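Local coordinates for aldehyde dehydrogenase 12 (Zea mays, PDB 6D97), which catalyses the NAD-dependent oxidation of L-glutamate gamma-semialdehyde, the last step of proline catabolism in plants, at residues 278-283 with 508-513; 289-294 with 521-526. All coordinates share one frame; numbering follows the deposited sequence.

Interaction 1 (278-283 with 508-513); sequences VAEKLA and DPRGAG. With NAD (nicotinamide-adenine-dinucleotide), chain E.
Glu280 and Ala283 both reach the guanidinium of Arg510, while Val278 and Leu282 of the same helix, 276-285, meet NAD. Val278 places CG1 3.4 Å from C5A of the adenine. Glu280 follows; a bend at chi2 (-61°) helps bring its carboxylate to Arg510, the side chains crossing at about a right angle. The guanidinium grips it end-on: NH1 of Arg510 gives a nearly straight bond (172°) to Glu280 OE1 at 3.1 Å, and NH2 of Arg510 a more bent one to the syn lone pair of Glu280 OE2 at 2.9 Å. The two planes are turned 50° apart; OE1 lies in the guanidinium plane, whereas OE2 is tilted from it. Leu282 sets CD2 3.6 Å from N1A of NAD, and Ala283 CB comes obliquely to within 3.5 Å of Arg510 NH1. Asp508 takes Arg510 side-on through NE and NH2, and its OD1 also accepts the backbone N of Arg510 at 2.8 Å, making an Asx turn within the type I turn 508-511. NH1 also bonds Lys287 O of the second subunit. With a methionine at Arg510, the carboxylates of Glu280 and Asp508 would probably be left facing each other without their shared counter-charge. This salt-bridge network ties a helix of the Rossmann-type NAD domain of aldehyde dehydrogenases to a distant loop beside the subunit interface.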
ATOM      1  N   VAL A 278      -3.886 -35.481  -2.960  1.00 38.35           N
ATOM      2  CA  VAL A 278      -5.272 -35.026  -2.881  1.00 41.64           C
ATOM      3  C   VAL A 278      -5.409 -33.613  -3.438  1.00 41.63           C
ATOM      4  O   VAL A 278      -6.424 -33.270  -4.056  1.00 42.41           O
ATOM      5  CB  VAL A 278      -5.777 -35.114  -1.429  1.00 38.14           C
ATOM      6  CG1 VAL A 278      -7.196 -34.593  -1.328  1.00 42.00           C
ATOM      7  CG2 VAL A 278      -5.697 -36.542  -0.916  1.00 24.26           C
ATOM      8  N   ALA A 279      -4.388 -32.775  -3.235  1.00 36.02           N
ATOM      9  CA  ALA A 279      -4.450 -31.394  -3.705  1.00 34.84           C
ATOM     10  C   ALA A 279      -4.584 -31.326  -5.221  1.00 31.67           C
ATOM     11  O   ALA A 279      -5.367 -30.527  -5.748  1.00 36.25           O
ATOM     12  CB  ALA A 279      -3.209 -30.628  -3.245  1.00 28.81           C
ATOM     13  N   GLU A 280      -3.824 -32.158  -5.939  1.00 31.07           N
ATOM     14  CA  GLU A 280      -3.885 -32.147  -7.397  1.00 41.25           C
ATOM     15  C   GLU A 280      -5.187 -32.759  -7.904  1.00 37.98           C
ATOM     16  O   GLU A 280      -5.754 -32.285  -8.895  1.00 47.12           O
ATOM     17  CB  GLU A 280      -2.676 -32.883  -7.978  1.00 38.92           C
ATOM     18  CG  GLU A 280      -1.339 -32.225  -7.667  1.00 41.75           C
ATOM     19  CD  GLU A 280      -1.241 -30.821  -8.230  1.00 42.97           C
ATOM     20  OE1 GLU A 280      -1.790 -30.580  -9.327  1.00 43.61           O
ATOM     21  OE2 GLU A 280      -0.628 -29.956  -7.572  1.00 46.41           O
ATOM     22  N   LYS A 281      -5.670 -33.815  -7.242  1.00 37.06           N
ATOM     23  CA  LYS A 281      -6.964 -34.392  -7.597  1.00 28.97           C
ATOM     24  C   LYS A 281      -8.080 -33.369  -7.423  1.00 38.70           C
ATOM     25  O   LYS A 281      -8.934 -33.207  -8.304  1.00 39.69           O
ATOM     26  CB  LYS A 281      -7.237 -35.631  -6.745  1.00 32.50           C
ATOM     27  CG  LYS A 281      -8.510 -36.376  -7.110  1.00 41.09           C
ATOM     28  CD  LYS A 281      -8.968 -37.259  -5.960  1.00 45.94           C
ATOM     29  CE  LYS A 281     -10.110 -38.170  -6.374  1.00 48.00           C
ATOM     30  NZ  LYS A 281     -11.217 -37.399  -6.996  1.00 48.23           N
ATOM     31  N   LEU A 282      -8.088 -32.667  -6.286  1.00 34.02           N
ATOM     32  CA  LEU A 282      -9.098 -31.639  -6.058  1.00 36.83           C
ATOM     33  C   LEU A 282      -8.942 -30.485  -7.040  1.00 43.12           C
ATOM     34  O   LEU A 282      -9.940 -29.942  -7.529  1.00 41.62           O
ATOM     35  CB  LEU A 282      -9.025 -31.126  -4.619  1.00 29.54           C
ATOM     36  CG  LEU A 282      -9.588 -32.029  -3.521  1.00 36.89           C
ATOM     37  CD1 LEU A 282      -9.824 -31.236  -2.245  1.00 31.90           C
ATOM     38  CD2 LEU A 282     -10.876 -32.670  -3.992  1.00 30.68           C
ATOM     39  N   ALA A 283      -7.699 -30.092  -7.336  1.00 31.39           N
ATOM     40  CA  ALA A 283      -7.476 -29.016  -8.296  1.00 38.92           C
ATOM     41  C   ALA A 283      -8.017 -29.376  -9.670  1.00 33.39           C
ATOM     42  O   ALA A 283      -8.433 -28.493 -10.428  1.00 34.76           O
ATOM     43  CB  ALA A 283      -5.986 -28.685  -8.386  1.00 35.01           C
ATOM     44  N   ASP A 508       3.258 -21.229  -7.757  1.00 28.77           N
ATOM     45  CA  ASP A 508       1.976 -21.833  -8.092  1.00 29.73           C
ATOM     46  C   ASP A 508       0.873 -20.791  -7.951  1.00 26.97           C
ATOM     47  O   ASP A 508       0.694 -20.224  -6.865  1.00 22.09           O
ATOM     48  CB  ASP A 508       1.720 -23.042  -7.184  1.00 37.31           C
ATOM     49  CG  ASP A 508       0.440 -23.793  -7.526  1.00 44.27           C
ATOM     50  OD1 ASP A 508      -0.296 -23.376  -8.446  1.00 42.10           O
ATOM     51  OD2 ASP A 508       0.174 -24.817  -6.860  1.00 45.53           O
ATOM     52  N   PRO A 509       0.117 -20.503  -9.017  1.00 24.27           N
ATOM     53  CA  PRO A 509      -1.009 -19.561  -8.878  1.00 24.61           C
ATOM     54  C   PRO A 509      -2.072 -20.041  -7.915  1.00 30.03           C
ATOM     55  O   PRO A 509      -2.907 -19.239  -7.479  1.00 30.35           O
ATOM     56  CB  PRO A 509      -1.563 -19.455 -10.306  1.00 24.69           C
ATOM     57  CG  PRO A 509      -1.115 -20.706 -10.981  1.00 25.07           C
ATOM     58  CD  PRO A 509       0.225 -21.039 -10.384  1.00 26.36           C
ATOM     59  N   ARG A 510      -2.081 -21.328  -7.588  1.00 30.45           N
ATOM     60  CA  ARG A 510      -2.999 -21.871  -6.604  1.00 31.77           C
ATOM     61  C   ARG A 510      -2.448 -21.793  -5.188  1.00 37.85           C
ATOM     62  O   ARG A 510      -3.159 -22.149  -4.243  1.00 32.81           O
ATOM     63  CB  ARG A 510      -3.323 -23.328  -6.941  1.00 22.96           C
ATOM     64  CG  ARG A 510      -3.765 -23.549  -8.376  1.00 23.24           C
ATOM     65  CD  ARG A 510      -3.621 -25.008  -8.762  1.00 29.18           C
ATOM     66  NE  ARG A 510      -2.296 -25.528  -8.433  1.00 26.56           N
ATOM     67  CZ  ARG A 510      -1.917 -26.788  -8.626  1.00 34.38           C
ATOM     68  NH1 ARG A 510      -2.762 -27.665  -9.149  1.00 30.23           N
ATOM     69  NH2 ARG A 510      -0.692 -27.173  -8.292  1.00 35.60           N
ATOM     70  N   GLY A 511      -1.205 -21.343  -5.027  1.00 31.10           N
ATOM     71  CA  GLY A 511      -0.563 -21.293  -3.727  1.00 32.18           C
ATOM     72  C   GLY A 511      -1.320 -20.480  -2.701  1.00 33.90           C
ATOM     73  O   GLY A 511      -1.613 -19.300  -2.918  1.00 35.29           O
ATOM     74  N   ALA A 512      -1.655 -21.110  -1.586  1.00 31.10           N
ATOM     75  CA  ALA A 512      -2.326 -20.431  -0.494  1.00 31.07           C
ATOM     76  C   ALA A 512      -1.309 -19.876   0.495  1.00 37.37           C
ATOM     77  O   ALA A 512      -0.173 -20.346   0.596  1.00 38.87           O
ATOM     78  CB  ALA A 512      -3.286 -21.382   0.222  1.00 23.79           C
ATOM     79  N   GLY A 513      -1.729 -18.831   1.209  1.00 36.13           N
ATOM     80  CA  GLY A 513      -1.053 -18.369   2.396  1.00 21.73           C
ATOM     81  C   GLY A 513      -1.966 -18.545   3.595  1.00 27.02           C
ATOM     82  O   GLY A 513      -3.120 -18.965   3.473  1.00 23.74           O
TER
HETATM   83  PA  NAD E 601      -4.486 -35.637   3.183  0.70 41.48           P
HETATM   84  O1A NAD E 601      -4.433 -35.114   1.712  0.70 44.06           O
HETATM   85  O2A NAD E 601      -4.440 -37.060   3.451  0.70 42.74           O
HETATM   86  O5B NAD E 601      -5.685 -35.383   4.008  0.70 33.82           O
HETATM   87  C5B NAD E 601      -5.980 -34.071   4.421  0.70 25.30           C
HETATM   88  C4B NAD E 601      -7.471 -33.755   4.464  0.70 29.69           C
HETATM   89  O4B NAD E 601      -8.086 -33.829   3.190  0.70 31.80           O
HETATM   90  C3B NAD E 601      -8.235 -34.622   5.412  0.70 25.90           C
HETATM   91  O3B NAD E 601      -9.197 -33.895   6.073  0.70 20.41           O
HETATM   92  C2B NAD E 601      -8.846 -35.610   4.514  0.70 27.66           C
HETATM   93  O2B NAD E 601      -9.994 -36.131   5.066  0.70 25.50           O
HETATM   94  C1B NAD E 601      -9.114 -34.776   3.318  0.70 25.13           C
HETATM   95  N9A NAD E 601      -9.241 -35.500   2.071  0.70 23.84           N
HETATM   96  C8A NAD E 601      -8.525 -36.601   1.638  0.70 15.63           C
HETATM   97  N7A NAD E 601      -8.938 -36.939   0.412  0.70 26.23           N
HETATM   98  C5A NAD E 601      -9.931 -36.057  -0.003  0.70 25.45           C
HETATM   99  C6A NAD E 601     -10.699 -35.916  -1.144  0.70 30.42           C
HETATM  100  N6A NAD E 601     -10.529 -36.839  -2.232  0.70 26.47           N
HETATM  101  N1A NAD E 601     -11.601 -34.928  -1.236  0.70 28.10           N
HETATM  102  C2A NAD E 601     -11.786 -34.038  -0.227  0.70 27.52           C
HETATM  103  N3A NAD E 601     -11.050 -34.143   0.910  0.70 30.40           N
HETATM  104  C4A NAD E 601     -10.133 -35.123   1.044  0.70 22.24           C
HETATM  105  O3  NAD E 601      -3.448 -35.227   4.137  0.70 46.70           O
HETATM  106  PN  NAD E 601      -2.396 -36.171   4.863  0.70 46.70           P
HETATM  107  O1N NAD E 601      -1.412 -35.140   5.525  0.70 43.12           O
HETATM  108  O2N NAD E 601      -3.039 -36.973   5.956  0.70 38.01           O
HETATM  109  O5D NAD E 601      -1.607 -37.057   3.937  0.70 43.72           O

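Interaction 2 (289-294 with 521-526); sequences RVKLED and KLVWSC
Lys291 and Val523 mark the closest backbone approach of strand 290-293 to helix 517-524, their CA atoms 6.6 Å apart. No hydrogen bond links the two segments; the join is van der Waals packing of the Lys291 side chain on Val523 and on the backbone and side chain of Leu522. The strand is an outermost member of the five-stranded parallel sheet, beside strand 269-273.

Lys291 is the strand's sole contributor to the contact, its CB directed toward the helix. Its chain turns at chi2 (-65°) and is extended beyond that, so that its aliphatic part slides past Val523 in the opposite direction, with Lys291 CG 4.2 Å from Val523 CG1. Farther out, Lys291 CE approaches the backbone O of Leu522 at 4.1 Å, and NZ of Lys291 lies 4.4 Å from CD1 of Leu522, which reaches in with the end of its side chain. These are loose van der Waals contacts; the ammonium group is satisfied elsewhere, by the backbone O of Pro509.

Val523 has a second role: its CG1, anti to the backbone N (chi1 170°), also lies over one face of the Trp524 ring, 3.4 Å above the plane and offset toward the rim. That indole packs on Leu271, Val192 and Ile194, and its NE1 bonds Gln208 OE1.

Helix 276-285 packs on Val290 and Leu292, which point from the strand away from Lys291. The parallel sheet with this helix on one side is the Rossmann-type NAD-binding domain of aldehyde dehydrogenases; helix 517-524, which comes more than 200 residues after the sheet's last strand, packs on its other side.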
ATOM      1  N   ARG A 289     -10.589 -24.111  -9.002  1.00 28.10           N
ATOM      2  CA  ARG A 289     -11.252 -23.220  -8.052  1.00 23.44           C
ATOM      3  C   ARG A 289     -10.823 -23.558  -6.620  1.00 30.39           C
ATOM      4  O   ARG A 289     -11.632 -23.857  -5.742  1.00 32.64           O
ATOM      5  CB  ARG A 289     -12.762 -23.311  -8.221  1.00 35.31           C
ATOM      6  CG  ARG A 289     -13.285 -22.571  -9.437  1.00 37.93           C
ATOM      7  CD  ARG A 289     -14.801 -22.623  -9.500  1.00 41.59           C
ATOM      8  NE  ARG A 289     -15.359 -21.598 -10.380  1.00 49.88           N
ATOM      9  CZ  ARG A 289     -15.547 -20.334 -10.020  1.00 58.51           C
ATOM     10  NH1 ARG A 289     -15.212 -19.941  -8.799  1.00 46.45           N
ATOM     11  NH2 ARG A 289     -16.069 -19.470 -10.883  1.00 56.71           N
ATOM     12  N   VAL A 290      -9.507 -23.502  -6.398  1.00 26.87           N
ATOM     13  CA  VAL A 290      -8.906 -23.931  -5.142  1.00 19.20           C
ATOM     14  C   VAL A 290      -7.749 -23.013  -4.783  1.00 35.69           C
ATOM     15  O   VAL A 290      -7.177 -22.329  -5.635  1.00 29.33           O
ATOM     16  CB  VAL A 290      -8.391 -25.390  -5.207  1.00 40.41           C
ATOM     17  CG1 VAL A 290      -9.533 -26.361  -5.360  1.00 43.74           C
ATOM     18  CG2 VAL A 290      -7.396 -25.552  -6.353  1.00 36.14           C
ATOM     19  N   LYS A 291      -7.404 -23.011  -3.500  1.00 30.29           N
ATOM     20  CA  LYS A 291      -6.104 -22.570  -3.022  1.00 26.05           C
ATOM     21  C   LYS A 291      -5.486 -23.727  -2.254  1.00 30.77           C
ATOM     22  O   LYS A 291      -6.167 -24.400  -1.473  1.00 34.54           O
ATOM     23  CB  LYS A 291      -6.199 -21.325  -2.134  1.00 21.26           C
ATOM     24  CG  LYS A 291      -6.592 -20.052  -2.865  1.00 28.05           C
ATOM     25  CD  LYS A 291      -5.539 -19.615  -3.872  1.00 32.45           C
ATOM     26  CE  LYS A 291      -5.969 -18.331  -4.573  1.00 40.67           C
ATOM     27  NZ  LYS A 291      -5.125 -18.040  -5.764  1.00 36.00           N
ATOM     28  N   LEU A 292      -4.203 -23.973  -2.491  1.00 30.50           N
ATOM     29  CA  LEU A 292      -3.550 -25.176  -2.005  1.00 25.57           C
ATOM     30  C   LEU A 292      -2.421 -24.827  -1.049  1.00 31.38           C
ATOM     31  O   LEU A 292      -1.615 -23.930  -1.319  1.00 31.51           O
ATOM     32  CB  LEU A 292      -2.999 -26.008  -3.166  1.00 27.51           C
ATOM     33  CG  LEU A 292      -4.031 -26.475  -4.193  1.00 34.54           C
ATOM     34  CD1 LEU A 292      -3.366 -27.226  -5.336  1.00 36.23           C
ATOM     35  CD2 LEU A 292      -5.082 -27.342  -3.518  1.00 35.74           C
ATOM     36  N   GLU A 293      -2.383 -25.538   0.073  1.00 33.05           N
ATOM     37  CA  GLU A 293      -1.200 -25.663   0.919  1.00 26.00           C
ATOM     38  C   GLU A 293      -0.857 -27.149   0.905  1.00 34.58           C
ATOM     39  O   GLU A 293      -1.278 -27.898   1.786  1.00 29.46           O
ATOM     40  CB  GLU A 293      -1.451 -25.152   2.328  1.00 21.58           C
ATOM     41  N   ASP A 294      -0.111 -27.577  -0.104  1.00 41.47           N
ATOM     42  CA  ASP A 294       0.151 -28.993  -0.303  1.00 46.04           C
ATOM     43  C   ASP A 294       1.446 -29.401   0.402  1.00 47.81           C
ATOM     44  O   ASP A 294       1.960 -28.699   1.279  1.00 39.63           O
ATOM     45  CB  ASP A 294       0.185 -29.314  -1.791  1.00 40.84           C
ATOM     46  CG  ASP A 294       0.810 -28.204  -2.605  1.00 57.74           C
ATOM     47  OD1 ASP A 294       1.265 -27.206  -2.001  1.00 61.31           O
ATOM     48  OD2 ASP A 294       0.837 -28.331  -3.848  1.00 66.85           O
ATOM     49  N   LYS A 521      -6.541 -11.914   2.432  1.00 27.13           N
ATOM     50  CA  LYS A 521      -7.131 -11.236   1.282  1.00 29.27           C
ATOM     51  C   LYS A 521      -6.900 -12.015  -0.007  1.00 28.47           C
ATOM     52  O   LYS A 521      -7.799 -12.101  -0.850  1.00 26.00           O
ATOM     53  CB  LYS A 521      -6.574  -9.818   1.165  1.00 21.86           C
ATOM     54  CG  LYS A 521      -7.051  -8.870   2.252  1.00 27.79           C
ATOM     55  CD  LYS A 521      -6.466  -7.475   2.068  1.00 26.97           C
ATOM     56  CE  LYS A 521      -5.301  -7.217   3.005  1.00 44.16           C
ATOM     57  NZ  LYS A 521      -4.473  -6.048   2.576  1.00 55.08           N
ATOM     58  N   LEU A 522      -5.709 -12.597  -0.179  1.00 19.49           N
ATOM     59  CA  LEU A 522      -5.436 -13.375  -1.386  1.00 26.67           C
ATOM     60  C   LEU A 522      -6.314 -14.618  -1.451  1.00 22.86           C
ATOM     61  O   LEU A 522      -6.885 -14.936  -2.502  1.00 36.49           O
ATOM     62  CB  LEU A 522      -3.959 -13.766  -1.435  1.00 27.49           C
ATOM     63  CG  LEU A 522      -3.625 -14.930  -2.371  1.00 36.52           C
ATOM     64  CD1 LEU A 522      -3.593 -14.442  -3.815  1.00 38.90           C
ATOM     65  CD2 LEU A 522      -2.316 -15.599  -1.984  1.00 31.29           C
ATOM     66  N   VAL A 523      -6.447 -15.323  -0.332  1.00 24.74           N
ATOM     67  CA  VAL A 523      -7.105 -16.624  -0.345  1.00 22.52           C
ATOM     68  C   VAL A 523      -8.622 -16.480  -0.354  1.00 22.26           C
ATOM     69  O   VAL A 523      -9.321 -17.256  -1.013  1.00 31.05           O
ATOM     70  CB  VAL A 523      -6.616 -17.459   0.855  1.00 30.43           C
ATOM     71  CG1 VAL A 523      -7.456 -18.706   1.017  1.00 16.18           C
ATOM     72  CG2 VAL A 523      -5.154 -17.837   0.671  1.00 25.53           C
ATOM     73  N   TRP A 524      -9.158 -15.490   0.360  1.00 20.72           N
ATOM     74  CA  TRP A 524     -10.578 -15.460   0.684  1.00 24.14           C
ATOM     75  C   TRP A 524     -11.337 -14.305   0.048  1.00 23.98           C
ATOM     76  O   TRP A 524     -12.498 -14.072   0.402  1.00 26.82           O
ATOM     77  CB  TRP A 524     -10.759 -15.441   2.200  1.00 15.97           C
ATOM     78  CG  TRP A 524     -10.345 -16.737   2.796  1.00 24.08           C
ATOM     79  CD1 TRP A 524      -9.365 -16.947   3.726  1.00 21.15           C
ATOM     80  CD2 TRP A 524     -10.873 -18.024   2.467  1.00 30.17           C
ATOM     81  NE1 TRP A 524      -9.267 -18.289   4.009  1.00 24.20           N
ATOM     82  CE2 TRP A 524     -10.182 -18.971   3.250  1.00 23.90           C
ATOM     83  CE3 TRP A 524     -11.874 -18.469   1.593  1.00 22.04           C
ATOM     84  CZ2 TRP A 524     -10.458 -20.333   3.184  1.00 28.00           C
ATOM     85  CZ3 TRP A 524     -12.145 -19.818   1.527  1.00 22.07           C
ATOM     86  CH2 TRP A 524     -11.440 -20.736   2.320  1.00 22.41           C
ATOM     87  N   SER A 525     -10.725 -13.586  -0.886  1.00 18.40           N
ATOM     88  CA  SER A 525     -11.449 -12.572  -1.634  1.00 19.59           C
ATOM     89  C   SER A 525     -10.864 -12.483  -3.034  1.00 19.79           C
ATOM     90  O   SER A 525      -9.780 -13.001  -3.319  1.00 21.30           O
ATOM     91  CB  SER A 525     -11.406 -11.209  -0.934  1.00 20.26           C
ATOM     92  OG  SER A 525     -10.101 -10.660  -0.951  1.00 21.94           O
ATOM     93  N   CYS A 526     -11.613 -11.830  -3.911  1.00 25.56           N
ATOM     94  CA  CYS A 526     -11.180 -11.542  -5.266  1.00 22.22           C
ATOM     95  C   CYS A 526     -11.358 -10.055  -5.521  1.00 23.83           C
ATOM     96  O   CYS A 526     -12.060  -9.358  -4.787  1.00 23.04           O
ATOM     97  CB  CYS A 526     -11.967 -12.358  -6.299  1.00 21.51           C
ATOM     98  SG  CYS A 526     -13.755 -12.131  -6.225  1.00 31.24           S
TER

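The centres of interactions 1 and 2 lie 9 Å apart, and both adjoin the second subunit. Along the chain their segments alternate: helix 276-285 runs into strand 290-293, and the loop holding 508-513 precedes helix 517-524, more than 200 residues later. The two contacts meet directly, since the backbone of Leu292 pairs with the loop, its N 2.7 Å from Arg510 O and its O 2.8 Å from Ala512 N, probable hydrogen bonds that pin the loop to the edge of the outermost strand of the five-stranded sheet. The C-terminal part of the chain is thereby fastened to the NAD-binding domain on the flank where the subunits meet.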